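CRISPR system CMR subunit Cmr7 1 (Sulfolobus solfataricus, PDB 2X5Q) forms part of the CMR ribonucleoprotein complex, possibly as a homodimer, in the CRISPR system that defends Sulfolobus against viruses and other mobile genetic elements. Local coordinates at residues 16-21 and 144-149; 56-61 and 105-110; 64-69 and 188-193. All blocks are in the same frame, centred on the assembly; numbering follows the deposited sequence.

Contact 1: residues 16-21 and 144-149; sequences ITNSIS and VSLDRD
Asn18 and Leu146 carry this contact, their side chains sliding past each other in opposite directions and their CA atoms 5.9 Å apart. The closely packed, buried part is apolar. Leu146 puts CD2 against the backbone of the other loop, 3.7 Å from Thr17 C, and the same methyl meets the amide oxygen of Asn18. The sister methyl CD1 meets Ile16 CG2 at a looser 4.1 Å, the two side chains crossing obliquely. Ile16 and Leu146 are both buried.

The polar part is the carboxamide of Asn18, which meets the backbone of 145-147 with both branches. Its CG lies anti to the carbonyl carbon and beside the backbone N (chi1 -74°). ND2 donates to Ser145 O over 3.3 Å with an N-H...O angle of 162°. This acceptor lies close to the amide plane of Asn18, whereas ND2 itself sits above the plane of the Ser145 carbonyl. ND2 also packs 3.5 Å from Val144 CG1. On the other branch, Asp147 N donates to Asn18 OD1 at 3.0 Å, although the position of OD1 is doubtful. It is therefore the ND2 bond that more surely ties the amide to the loop.

Toward solvent the contact thins out. Ser145 and Asp147 are exposed, and the Asp147 carboxylate is engaged elsewhere: Asp147 is the N-cap residue of helix 148-162, its OD2 accepting a hydrogen bond from Val150 N and a weak one from Asp149 N.

The loop between strands 11-15 and 21-23 thus meets the junction of strand 139-144 with helix 148-162, while Leu146 also touches Ala151 and Ile154 of that helix, Val182 of helix 172-185 and Tyr188 of strand 188-193.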
ATOM      1  N   ILE A  16       9.374  -0.211  14.549  1.00 25.73           N
ATOM      2  CA  ILE A  16      10.625  -0.485  15.254  1.00 26.95           C
ATOM      3  C   ILE A  16      11.802  -0.121  14.338  1.00 28.22           C
ATOM      4  O   ILE A  16      12.107  -0.847  13.377  1.00 28.93           O
ATOM      5  CB  ILE A  16      10.688  -1.956  15.698  1.00 26.94           C
ATOM      6  CG1 ILE A  16       9.463  -2.303  16.557  1.00 26.66           C
ATOM      7  CG2 ILE A  16      11.988  -2.263  16.464  1.00 28.18           C
ATOM      8  CD1 ILE A  16       9.382  -1.553  17.864  1.00 27.14           C
ATOM      9  N   THR A  17      12.434   1.024  14.616  1.00 28.50           N
ATOM     10  CA  THR A  17      13.587   1.498  13.851  1.00 29.16           C
ATOM     11  C   THR A  17      14.750   1.773  14.781  1.00 30.08           C
ATOM     12  O   THR A  17      14.580   1.743  15.988  1.00 29.04           O
ATOM     13  CB  THR A  17      13.302   2.830  13.133  1.00 29.04           C
ATOM     14  OG1 THR A  17      13.285   3.883  14.095  1.00 31.67           O
ATOM     15  CG2 THR A  17      11.981   2.805  12.387  1.00 29.52           C
ATOM     16  N   ASN A  18      15.911   2.121  14.205  1.00 31.29           N
ATOM     17  CA  ASN A  18      17.074   2.553  14.987  1.00 33.36           C
ATOM     18  C   ASN A  18      16.914   3.883  15.725  1.00 34.47           C
ATOM     19  O   ASN A  18      17.791   4.229  16.522  1.00 36.22           O
ATOM     20  CB  ASN A  18      18.331   2.669  14.105  1.00 34.94           C
ATOM     21  CG  ASN A  18      18.905   1.324  13.716  1.00 35.52           C
ATOM     22  OD1 ASN A  18      19.221   0.501  14.577  1.00 35.89           O
ATOM     23  ND2 ASN A  18      19.062   1.100  12.412  1.00 34.96           N
ATOM     24  N   SER A  19      15.841   4.636  15.464  1.00 33.30           N
ATOM     25  CA  SER A  19      15.701   5.980  16.037  1.00 34.80           C
ATOM     26  C   SER A  19      14.632   6.163  17.115  1.00 34.45           C
ATOM     27  O   SER A  19      14.492   7.264  17.671  1.00 35.44           O
ATOM     28  CB  SER A  19      15.476   6.992  14.916  1.00 35.01           C
ATOM     29  OG  SER A  19      16.603   7.013  14.064  1.00 36.29           O
ATOM     30  N   ILE A  20      13.885   5.108  17.423  1.00 33.01           N
ATOM     31  CA  ILE A  20      12.830   5.233  18.419  1.00 33.07           C
ATOM     32  C   ILE A  20      13.458   5.305  19.807  1.00 35.03           C
ATOM     33  O   ILE A  20      14.556   4.799  20.039  1.00 35.22           O
ATOM     34  CB  ILE A  20      11.776   4.102  18.311  1.00 30.90           C
ATOM     35  CG1 ILE A  20      12.327   2.767  18.819  1.00 29.91           C
ATOM     36  CG2 ILE A  20      11.283   3.976  16.857  1.00 29.12           C
ATOM     37  CD1 ILE A  20      11.298   1.665  18.858  1.00 28.72           C
ATOM     38  N   SER A  21      12.765   5.971  20.714  1.00 36.71           N
ATOM     39  CA  SER A  21      13.231   6.103  22.091  1.00 39.21           C
ATOM     40  C   SER A  21      12.035   6.192  23.011  1.00 39.81           C
ATOM     41  O   SER A  21      11.002   6.757  22.648  1.00 39.56           O
ATOM     42  CB  SER A  21      14.094   7.356  22.251  1.00 41.08           C
ATOM     43  OG  SER A  21      13.341   8.524  21.974  1.00 41.84           O
ATOM     44  N   VAL A 144      17.437  -1.362   5.853  1.00 32.31           N
ATOM     45  CA  VAL A 144      18.132  -1.124   7.109  1.00 33.53           C
ATOM     46  C   VAL A 144      17.867  -2.277   8.064  1.00 33.54           C
ATOM     47  O   VAL A 144      16.758  -2.793   8.134  1.00 31.12           O
ATOM     48  CB  VAL A 144      17.683   0.206   7.751  1.00 32.72           C
ATOM     49  CG1 VAL A 144      18.523   0.501   9.001  1.00 33.87           C
ATOM     50  CG2 VAL A 144      17.816   1.366   6.728  1.00 32.67           C
ATOM     51  N   SER A 145      18.909  -2.714   8.767  1.00 36.20           N
ATOM     52  CA  SER A 145      18.729  -3.660   9.871  1.00 36.75           C
ATOM     53  C   SER A 145      19.032  -2.939  11.179  1.00 37.08           C
ATOM     54  O   SER A 145      19.661  -1.883  11.190  1.00 37.47           O
ATOM     55  CB  SER A 145      19.625  -4.877   9.689  1.00 38.78           C
ATOM     56  OG  SER A 145      20.976  -4.511   9.850  1.00 42.09           O
ATOM     57  N   LEU A 146      18.557  -3.493  12.285  1.00 37.79           N
ATOM     58  CA  LEU A 146      18.807  -2.872  13.588  1.00 38.50           C
ATOM     59  C   LEU A 146      20.273  -3.038  13.982  1.00 41.38           C
ATOM     60  O   LEU A 146      20.813  -4.141  13.936  1.00 42.62           O
ATOM     61  CB  LEU A 146      17.918  -3.469  14.678  1.00 37.40           C
ATOM     62  CG  LEU A 146      16.451  -3.056  14.736  1.00 35.64           C
ATOM     63  CD1 LEU A 146      15.873  -3.464  16.073  1.00 36.58           C
ATOM     64  CD2 LEU A 146      16.256  -1.553  14.509  1.00 36.02           C
ATOM     65  N   ASP A 147      20.909  -1.932  14.368  1.00 42.96           N
ATOM     66  CA  ASP A 147      22.198  -2.000  15.044  1.00 45.86           C
ATOM     67  C   ASP A 147      22.010  -2.824  16.328  1.00 46.46           C
ATOM     68  O   ASP A 147      20.960  -2.747  16.981  1.00 44.48           O
ATOM     69  CB  ASP A 147      22.728  -0.588  15.328  1.00 47.01           C
ATOM     70  CG  ASP A 147      23.948  -0.585  16.230  1.00 49.90           C
ATOM     71  OD1 ASP A 147      25.076  -0.359  15.738  1.00 52.32           O
ATOM     72  OD2 ASP A 147      23.772  -0.798  17.443  1.00 50.81           O
ATOM     73  N   ARG A 148      23.000  -3.641  16.668  1.00 48.85           N
ATOM     74  CA  ARG A 148      22.825  -4.610  17.753  1.00 49.22           C
ATOM     75  C   ARG A 148      22.831  -3.986  19.142  1.00 49.01           C
ATOM     76  O   ARG A 148      22.176  -4.510  20.045  1.00 47.56           O
ATOM     77  CB  ARG A 148      23.857  -5.736  17.652  1.00 52.37           C
ATOM     78  CG  ARG A 148      23.478  -6.745  16.595  1.00 52.90           C
ATOM     79  CD  ARG A 148      24.527  -7.829  16.380  1.00 56.46           C
ATOM     80  NE  ARG A 148      24.255  -8.527  15.122  1.00 57.65           N
ATOM     81  CZ  ARG A 148      24.773  -9.696  14.751  1.00 60.59           C
ATOM     82  NH1 ARG A 148      25.623 -10.354  15.541  1.00 64.27           N
ATOM     83  NH2 ARG A 148      24.437 -10.207  13.567  1.00 60.45           N
ATOM     84  N   ASP A 149      23.561  -2.882  19.313  1.00 50.24           N
ATOM     85  CA  ASP A 149      23.476  -2.094  20.542  1.00 50.52           C
ATOM     86  C   ASP A 149      22.083  -1.461  20.648  1.00 47.31           C
ATOM     87  O   ASP A 149      21.454  -1.551  21.692  1.00 45.50           O
ATOM     88  CB  ASP A 149      24.531  -0.990  20.610  1.00 53.07           C
ATOM     89  CG  ASP A 149      25.953  -1.524  20.642  1.00 56.75           C
ATOM     90  OD1 ASP A 149      26.250  -2.423  21.466  1.00 57.65           O
ATOM     91  OD2 ASP A 149      26.775  -1.018  19.853  1.00 58.05           O
TER

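Contact 2: residues 56-61 and 105-110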
ATOM      1  N   ILE A  56       3.788  -9.629  14.785  1.00 25.02           N
ATOM      2  CA  ILE A  56       4.467  -8.473  14.240  1.00 24.67           C
ATOM      3  C   ILE A  56       3.819  -8.103  12.903  1.00 24.57           C
ATOM      4  O   ILE A  56       3.647  -8.952  12.039  1.00 24.93           O
ATOM      5  CB  ILE A  56       5.971  -8.754  14.016  1.00 25.79           C
ATOM      6  CG1 ILE A  56       6.701  -8.972  15.348  1.00 27.15           C
ATOM      7  CG2 ILE A  56       6.647  -7.579  13.272  1.00 24.16           C
ATOM      8  CD1 ILE A  56       6.983 -10.394  15.672  1.00 28.76           C
ATOM      9  N   LEU A  57       3.457  -6.832  12.741  1.00 23.97           N
ATOM     10  CA  LEU A  57       2.868  -6.378  11.479  1.00 23.68           C
ATOM     11  C   LEU A  57       3.942  -5.935  10.487  1.00 23.06           C
ATOM     12  O   LEU A  57       4.806  -5.121  10.815  1.00 23.15           O
ATOM     13  CB  LEU A  57       1.863  -5.256  11.732  1.00 22.96           C
ATOM     14  CG  LEU A  57       1.076  -4.783  10.509  1.00 23.55           C
ATOM     15  CD1 LEU A  57       0.136  -5.875  10.017  1.00 22.49           C
ATOM     16  CD2 LEU A  57       0.329  -3.500  10.868  1.00 22.51           C
ATOM     17  N   VAL A  58       3.862  -6.465   9.270  1.00 23.93           N
ATOM     18  CA  VAL A  58       4.767  -6.100   8.188  1.00 24.17           C
ATOM     19  C   VAL A  58       3.967  -5.229   7.236  1.00 24.64           C
ATOM     20  O   VAL A  58       3.039  -5.694   6.589  1.00 25.38           O
ATOM     21  CB  VAL A  58       5.300  -7.340   7.432  1.00 25.24           C
ATOM     22  CG1 VAL A  58       6.331  -6.924   6.327  1.00 24.40           C
ATOM     23  CG2 VAL A  58       5.896  -8.329   8.424  1.00 25.25           C
ATOM     24  N   LEU A  59       4.305  -3.951   7.183  1.00 25.24           N
ATOM     25  CA  LEU A  59       3.588  -3.021   6.322  1.00 25.60           C
ATOM     26  C   LEU A  59       4.317  -2.902   4.996  1.00 25.72           C
ATOM     27  O   LEU A  59       5.284  -2.161   4.895  1.00 25.78           O
ATOM     28  CB  LEU A  59       3.495  -1.671   7.020  1.00 26.14           C
ATOM     29  CG  LEU A  59       2.270  -0.829   6.723  1.00 27.37           C
ATOM     30  CD1 LEU A  59       1.036  -1.575   7.210  1.00 29.27           C
ATOM     31  CD2 LEU A  59       2.421   0.542   7.406  1.00 27.73           C
ATOM     32  N   THR A  60       3.861  -3.639   3.982  1.00 26.00           N
ATOM     33  CA  THR A  60       4.508  -3.613   2.661  1.00 26.58           C
ATOM     34  C   THR A  60       4.009  -2.405   1.844  1.00 26.33           C
ATOM     35  O   THR A  60       2.953  -1.871   2.117  1.00 26.36           O
ATOM     36  CB  THR A  60       4.316  -4.961   1.880  1.00 27.66           C
ATOM     37  OG1 THR A  60       2.931  -5.182   1.606  1.00 29.00           O
ATOM     38  CG2 THR A  60       4.835  -6.156   2.703  1.00 27.79           C
ATOM     39  N   GLY A  61       4.770  -1.984   0.838  1.00 26.75           N
ATOM     40  CA  GLY A  61       4.438  -0.767   0.082  1.00 27.03           C
ATOM     41  C   GLY A  61       4.655   0.532   0.860  1.00 26.33           C
ATOM     42  O   GLY A  61       4.163   1.588   0.443  1.00 27.57           O
ATOM     43  N   LYS A 105      -6.657 -10.709   7.369  1.00 33.67           N
ATOM     44  CA  LYS A 105      -6.336  -9.902   6.200  1.00 33.17           C
ATOM     45  C   LYS A 105      -4.959  -9.256   6.334  1.00 30.73           C
ATOM     46  O   LYS A 105      -4.320  -8.901   5.334  1.00 30.14           O
ATOM     47  CB  LYS A 105      -7.399  -8.803   6.022  1.00 33.68           C
ATOM     48  CG  LYS A 105      -8.069  -8.813   4.693  1.00 36.64           C
ATOM     49  CD  LYS A 105      -8.948  -7.573   4.467  1.00 35.96           C
ATOM     50  CE  LYS A 105      -8.760  -7.052   3.087  1.00 35.12           C
ATOM     51  NZ  LYS A 105      -8.732  -8.146   2.068  1.00 34.67           N
ATOM     52  N   LEU A 106      -4.505  -9.092   7.570  1.00 29.32           N
ATOM     53  CA  LEU A 106      -3.270  -8.372   7.832  1.00 27.66           C
ATOM     54  C   LEU A 106      -2.042  -9.239   7.663  1.00 27.50           C
ATOM     55  O   LEU A 106      -2.097 -10.464   7.853  1.00 27.65           O
ATOM     56  CB  LEU A 106      -3.277  -7.793   9.240  1.00 26.99           C
ATOM     57  CG  LEU A 106      -4.196  -6.594   9.439  1.00 27.33           C
ATOM     58  CD1 LEU A 106      -4.257  -6.224  10.918  1.00 25.83           C
ATOM     59  CD2 LEU A 106      -3.724  -5.422   8.545  1.00 25.50           C
ATOM     60  N   TYR A 107      -0.932  -8.583   7.328  1.00 26.31           N
ATOM     61  CA  TYR A 107       0.351  -9.260   7.145  1.00 26.55           C
ATOM     62  C   TYR A 107       1.092  -9.347   8.486  1.00 25.92           C
ATOM     63  O   TYR A 107       2.008  -8.561   8.779  1.00 25.36           O
ATOM     64  CB  TYR A 107       1.177  -8.544   6.084  1.00 25.98           C
ATOM     65  CG  TYR A 107       2.437  -9.259   5.632  1.00 26.27           C
ATOM     66  CD1 TYR A 107       2.768 -10.532   6.090  1.00 27.26           C
ATOM     67  CD2 TYR A 107       3.273  -8.674   4.684  1.00 26.42           C
ATOM     68  CE1 TYR A 107       3.898 -11.174   5.653  1.00 28.22           C
ATOM     69  CE2 TYR A 107       4.419  -9.312   4.251  1.00 25.93           C
ATOM     70  CZ  TYR A 107       4.735 -10.549   4.747  1.00 27.49           C
ATOM     71  OH  TYR A 107       5.855 -11.207   4.324  1.00 28.50           O
ATOM     72  N   ILE A 108       0.685 -10.332   9.287  1.00 26.34           N
ATOM     73  CA  ILE A 108       1.199 -10.504  10.638  1.00 26.16           C
ATOM     74  C   ILE A 108       2.128 -11.716  10.640  1.00 27.19           C
ATOM     75  O   ILE A 108       1.745 -12.782  10.167  1.00 28.43           O
ATOM     76  CB  ILE A 108       0.023 -10.701  11.649  1.00 26.24           C
ATOM     77  CG1 ILE A 108      -0.867  -9.446  11.724  1.00 25.46           C
ATOM     78  CG2 ILE A 108       0.543 -11.076  13.034  1.00 27.02           C
ATOM     79  CD1 ILE A 108      -2.206  -9.660  12.528  1.00 26.90           C
ATOM     80  N   ILE A 109       3.347 -11.565  11.151  1.00 26.86           N
ATOM     81  CA  ILE A 109       4.259 -12.706  11.290  1.00 28.22           C
ATOM     82  C   ILE A 109       4.479 -13.100  12.753  1.00 28.68           C
ATOM     83  O   ILE A 109       4.147 -12.339  13.665  1.00 26.90           O
ATOM     84  CB  ILE A 109       5.619 -12.461  10.584  1.00 27.75           C
ATOM     85  CG1 ILE A 109       6.279 -11.184  11.091  1.00 26.24           C
ATOM     86  CG2 ILE A 109       5.409 -12.374   9.076  1.00 29.14           C
ATOM     87  CD1 ILE A 109       7.743 -11.100  10.766  1.00 27.86           C
ATOM     88  N   ARG A 110       5.023 -14.305  12.955  1.00 30.83           N
ATOM     89  CA  ARG A 110       5.177 -14.903  14.278  1.00 32.62           C
ATOM     90  C   ARG A 110       3.801 -14.916  14.949  1.00 33.20           C
ATOM     91  O   ARG A 110       3.646 -14.438  16.068  1.00 32.41           O
ATOM     92  CB  ARG A 110       6.173 -14.123  15.140  1.00 32.49           C
ATOM     93  CG  ARG A 110       7.528 -13.853  14.498  1.00 33.65           C
ATOM     94  CD  ARG A 110       8.349 -15.091  14.434  1.00 37.81           C
ATOM     95  NE  ARG A 110       9.688 -14.847  13.884  1.00 38.71           N
ATOM     96  CZ  ARG A 110      10.837 -14.856  14.568  1.00 39.37           C
ATOM     97  NH1 ARG A 110      10.874 -15.069  15.884  1.00 39.37           N
ATOM     98  NH2 ARG A 110      11.977 -14.634  13.915  1.00 40.34           N
TER
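Ile56 and Ile109 face each other as an antiparallel hydrogen-bonded pair, and backbone bonds set the register. Ile56 N donates to Ile109 O at 3.0 Å, and Ile109 N returns a bond to Ile56 O at 2.8 Å. Leu57 and Ile108 follow as a non-hydrogen-bonded pair. The third bond, Val58 N to Tyr107 O, is also 2.8 Å and nearly straight, with an N-H...O angle of 172°. Beyond it the pairing stops, consistent with Tyr107 being the centre of an inverse gamma turn.

A weaker polar contribution comes from CA-H...O contacts, of which Ile108 CA to Ile56 O is the shorter at 3.2 Å.

The Tyr107 ring makes a CH-pi contact on its face and a second contact at its edge. Its CG lies anti to the backbone N (chi1 -171°). Val58 CB lies over one face, 3.8 Å from the Tyr107 ring centroid and offset toward the rim. Thr60 CG2 comes to the ring edge, in its plane, 3.5 Å from Tyr107 CE2.

Apolar packing divides between the two sides of the sheet. Leu57 CD1 reaches over to Leu106 CB and Ile108 CG1, on the side where Leu57 and Leu106 also touch Phe120. On the other, Ile109 CG1 lies 3.8 Å from Ile56 CB and also meets Val58 CG2, while the side chains of Ile56 and Arg110 lie side by side, pointing the same way, with Ile56 CD1 touching Arg110 CG.

Pro77 of the second subunit packs on Thr60 and Tyr107, and Lys105 forms salt bridges to Asp76 and Asp79 of that subunit. The arrangement is a short antiparallel strand pairing, in which 108-109 joins strand 52-60 of the mixed sheet close to the dimer interface.

Contact 3: residues 64-69 and 188-193; sequences IDESTG and YYSIKS
Tyr188 reaches across to Ile64 and Glu66 along one edge of its ring, and can be followed outward from CB. The bond from CA to CB points toward 64-69, and CG sits between the backbone N and the carbonyl carbon (chi1 61°). At CD1 the ring meets Ile64 CG2, 3.7 Å away and oblique to the ring. Tyr188 CE1, one atom further, still touches that methyl and lies 3.3 Å from Glu66 OE1. At the tip, Tyr188 OH donates to Glu66 OE1 over 2.6 Å. OE1 lies at the ring edge, in its plane, but the hydroxyl meets it from above the carboxylate plane, the two planes being 61° apart. OH is also hydrogen-bonded to Asn18 N, which links the 16-21 loop to Glu66.

The carboxylate is held on both oxygens, for OE2 is hydrogen-bonded to Ser19 OG. Two bonds would therefore fix its rotation, and the hydroxyl partners probably stabilise its charge.

Besides the side chains, the backbones form a single bridge at Ile64 and Ser190. Ile64 N donates to Tyr189 O at 3.0 Å, and Ile191 N to Ile64 O at 2.9 Å. A water also links the segments: it accepts from Glu66 N and donates to Ile191 O, the latter at 2.6 Å. Asp65 OD1 braces the turn as an Asx motif, accepting from Thr68 N and Ser67 OG.

Strand 62-65, which pairs with 70-73, is thereby joined to strand 188-193, whose backbone also bonds to Ser142 and Val144 of strand 139-144.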
ATOM      1  N   ILE A  64       9.889   4.275   5.910  1.00 25.71           N
ATOM      2  CA  ILE A  64       9.792   5.242   7.001  1.00 26.10           C
ATOM      3  C   ILE A  64      10.803   6.357   6.773  1.00 27.29           C
ATOM      4  O   ILE A  64      11.921   6.128   6.305  1.00 28.07           O
ATOM      5  CB  ILE A  64       9.929   4.564   8.400  1.00 25.47           C
ATOM      6  CG1 ILE A  64       9.634   5.558   9.537  1.00 25.82           C
ATOM      7  CG2 ILE A  64      11.301   3.941   8.600  1.00 26.05           C
ATOM      8  CD1 ILE A  64       9.314   4.858  10.895  1.00 25.09           C
ATOM      9  N   ASP A  65      10.368   7.587   7.016  1.00 28.38           N
ATOM     10  CA  ASP A  65      11.280   8.721   7.065  1.00 30.13           C
ATOM     11  C   ASP A  65      11.813   8.629   8.483  1.00 31.29           C
ATOM     12  O   ASP A  65      11.144   9.041   9.445  1.00 31.21           O
ATOM     13  CB  ASP A  65      10.528  10.036   6.817  1.00 31.05           C
ATOM     14  CG  ASP A  65      11.397  11.266   7.028  1.00 32.58           C
ATOM     15  OD1 ASP A  65      12.370  11.212   7.815  1.00 31.76           O
ATOM     16  OD2 ASP A  65      11.086  12.304   6.408  1.00 33.82           O
ATOM     17  N   GLU A  66      13.004   8.055   8.623  1.00 31.89           N
ATOM     18  CA  GLU A  66      13.491   7.705   9.954  1.00 32.33           C
ATOM     19  C   GLU A  66      13.620   8.881  10.919  1.00 33.41           C
ATOM     20  O   GLU A  66      13.341   8.730  12.100  1.00 33.35           O
ATOM     21  CB  GLU A  66      14.820   6.951   9.911  1.00 32.64           C
ATOM     22  CG  GLU A  66      15.059   6.271  11.266  1.00 33.57           C
ATOM     23  CD  GLU A  66      16.120   5.193  11.245  1.00 34.33           C
ATOM     24  OE1 GLU A  66      16.291   4.537  10.191  1.00 32.88           O
ATOM     25  OE2 GLU A  66      16.768   5.008  12.306  1.00 35.47           O
ATOM     26  N   SER A  67      14.045  10.032  10.422  1.00 34.66           N
ATOM     27  CA  SER A  67      14.198  11.200  11.275  1.00 36.51           C
ATOM     28  C   SER A  67      12.869  11.738  11.804  1.00 35.48           C
ATOM     29  O   SER A  67      12.807  12.148  12.955  1.00 36.00           O
ATOM     30  CB  SER A  67      14.945  12.298  10.544  1.00 38.35           C
ATOM     31  OG  SER A  67      14.322  12.539   9.303  1.00 41.40           O
ATOM     32  N   THR A  68      11.819  11.739  10.978  1.00 33.85           N
ATOM     33  CA  THR A  68      10.519  12.279  11.411  1.00 33.56           C
ATOM     34  C   THR A  68       9.648  11.251  12.118  1.00 31.77           C
ATOM     35  O   THR A  68       8.845  11.621  12.981  1.00 31.43           O
ATOM     36  CB  THR A  68       9.698  12.883  10.251  1.00 33.72           C
ATOM     37  OG1 THR A  68       9.371  11.863   9.301  1.00 30.07           O
ATOM     38  CG2 THR A  68      10.445  14.042   9.574  1.00 35.64           C
ATOM     39  N   GLY A  69       9.805   9.981  11.738  1.00 29.87           N
ATOM     40  CA  GLY A  69       9.037   8.875  12.301  1.00 28.76           C
ATOM     41  C   GLY A  69       7.773   8.548  11.520  1.00 28.10           C
ATOM     42  O   GLY A  69       6.994   7.688  11.923  1.00 27.30           O
ATOM     43  N   TYR A 188      13.949  -3.020   7.953  1.00 29.37           N
ATOM     44  CA  TYR A 188      12.987  -2.093   7.379  1.00 27.76           C
ATOM     45  C   TYR A 188      13.622  -1.271   6.263  1.00 28.15           C
ATOM     46  O   TYR A 188      14.845  -1.303   6.048  1.00 28.12           O
ATOM     47  CB  TYR A 188      12.398  -1.170   8.459  1.00 26.99           C
ATOM     48  CG  TYR A 188      13.419  -0.286   9.175  1.00 27.07           C
ATOM     49  CD1 TYR A 188      13.599   1.036   8.813  1.00 28.36           C
ATOM     50  CD2 TYR A 188      14.198  -0.783  10.210  1.00 27.86           C
ATOM     51  CE1 TYR A 188      14.540   1.855   9.464  1.00 28.54           C
ATOM     52  CE2 TYR A 188      15.127   0.020  10.875  1.00 28.67           C
ATOM     53  CZ  TYR A 188      15.292   1.337  10.492  1.00 29.23           C
ATOM     54  OH  TYR A 188      16.216   2.127  11.125  1.00 29.83           O
ATOM     55  N   TYR A 189      12.768  -0.571   5.522  1.00 27.48           N
ATOM     56  CA  TYR A 189      13.211   0.307   4.446  1.00 27.75           C
ATOM     57  C   TYR A 189      12.977   1.743   4.890  1.00 27.38           C
ATOM     58  O   TYR A 189      11.882   2.093   5.338  1.00 26.22           O
ATOM     59  CB  TYR A 189      12.462  -0.002   3.147  1.00 27.58           C
ATOM     60  CG  TYR A 189      12.982  -1.242   2.468  1.00 28.71           C
ATOM     61  CD1 TYR A 189      13.834  -1.152   1.380  1.00 28.94           C
ATOM     62  CD2 TYR A 189      12.638  -2.515   2.936  1.00 28.64           C
ATOM     63  CE1 TYR A 189      14.331  -2.295   0.763  1.00 30.78           C
ATOM     64  CE2 TYR A 189      13.129  -3.660   2.318  1.00 30.76           C
ATOM     65  CZ  TYR A 189      13.969  -3.536   1.242  1.00 31.03           C
ATOM     66  OH  TYR A 189      14.463  -4.647   0.645  1.00 34.31           O
ATOM     67  N   SER A 190      14.027   2.551   4.842  1.00 28.34           N
ATOM     68  CA  SER A 190      13.890   3.967   5.157  1.00 28.51           C
ATOM     69  C   SER A 190      14.077   4.764   3.889  1.00 28.94           C
ATOM     70  O   SER A 190      14.823   4.362   2.995  1.00 30.03           O
ATOM     71  CB  SER A 190      14.878   4.416   6.232  1.00 29.94           C
ATOM     72  OG  SER A 190      16.161   4.593   5.724  1.00 30.81           O
ATOM     73  N   ILE A 191      13.372   5.881   3.810  1.00 28.38           N
ATOM     74  CA  ILE A 191      13.390   6.729   2.636  1.00 29.38           C
ATOM     75  C   ILE A 191      14.017   8.058   3.022  1.00 30.75           C
ATOM     76  O   ILE A 191      13.759   8.584   4.108  1.00 30.90           O
ATOM     77  CB  ILE A 191      11.971   6.886   2.038  1.00 28.54           C
ATOM     78  CG1 ILE A 191      11.996   7.729   0.762  1.00 29.25           C
ATOM     79  CG2 ILE A 191      10.982   7.438   3.069  1.00 28.55           C
ATOM     80  CD1 ILE A 191      10.731   7.566  -0.072  1.00 28.06           C
ATOM     81  N   LYS A 192      14.851   8.578   2.132  1.00 32.50           N
ATOM     82  CA  LYS A 192      15.588   9.813   2.368  1.00 34.37           C
ATOM     83  C   LYS A 192      15.688  10.609   1.067  1.00 35.20           C
ATOM     84  O   LYS A 192      15.757  10.028  -0.023  1.00 34.31           O
ATOM     85  CB  LYS A 192      16.989   9.484   2.895  1.00 35.72           C
ATOM     86  CG  LYS A 192      17.865  10.702   3.092  1.00 38.37           C
ATOM     87  CD  LYS A 192      19.271  10.373   3.528  1.00 41.09           C
ATOM     88  CE  LYS A 192      20.125  11.647   3.539  1.00 44.89           C
ATOM     89  NZ  LYS A 192      19.547  12.676   4.476  1.00 46.87           N
ATOM     90  N   SER A 193      15.697  11.937   1.184  1.00 36.08           N
ATOM     91  CA  SER A 193      15.904  12.794   0.024  1.00 37.17           C
ATOM     92  C   SER A 193      17.399  12.941  -0.238  1.00 38.50           C
ATOM     93  O   SER A 193      18.191  13.098   0.689  1.00 39.40           O
ATOM     94  CB  SER A 193      15.256  14.162   0.218  1.00 37.70           C
ATOM     95  OG  SER A 193      15.747  14.774   1.387  1.00 40.26           O
TER
HETATM   96  O   HOH W   1      14.867   8.026   6.438  1.00 63.19           O

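In the fold
From the N terminus, the chain passes 16-21 and after several further strands reaches 52-60, followed at once by 62-65, so the first segments of contacts 2 and 3 adjoin. Contact 2 closes first, when 105-110 returns to 56-61 within the mixed sheet. Contact 1 closes next, as 144-149 meets 16-21, and its longer loop encloses contact 2 entirely. Contact 3 closes last, after the helices, and crosses both others. Contacts 1 and 3 touch directly through Val144 with Tyr188 and Ser19 with Glu66, joining the end of strand 139-144 to strand 188-193 and the 16-21 loop to 64-69; contact 2 does not touch contact 1, their centres being about 19 Å apart.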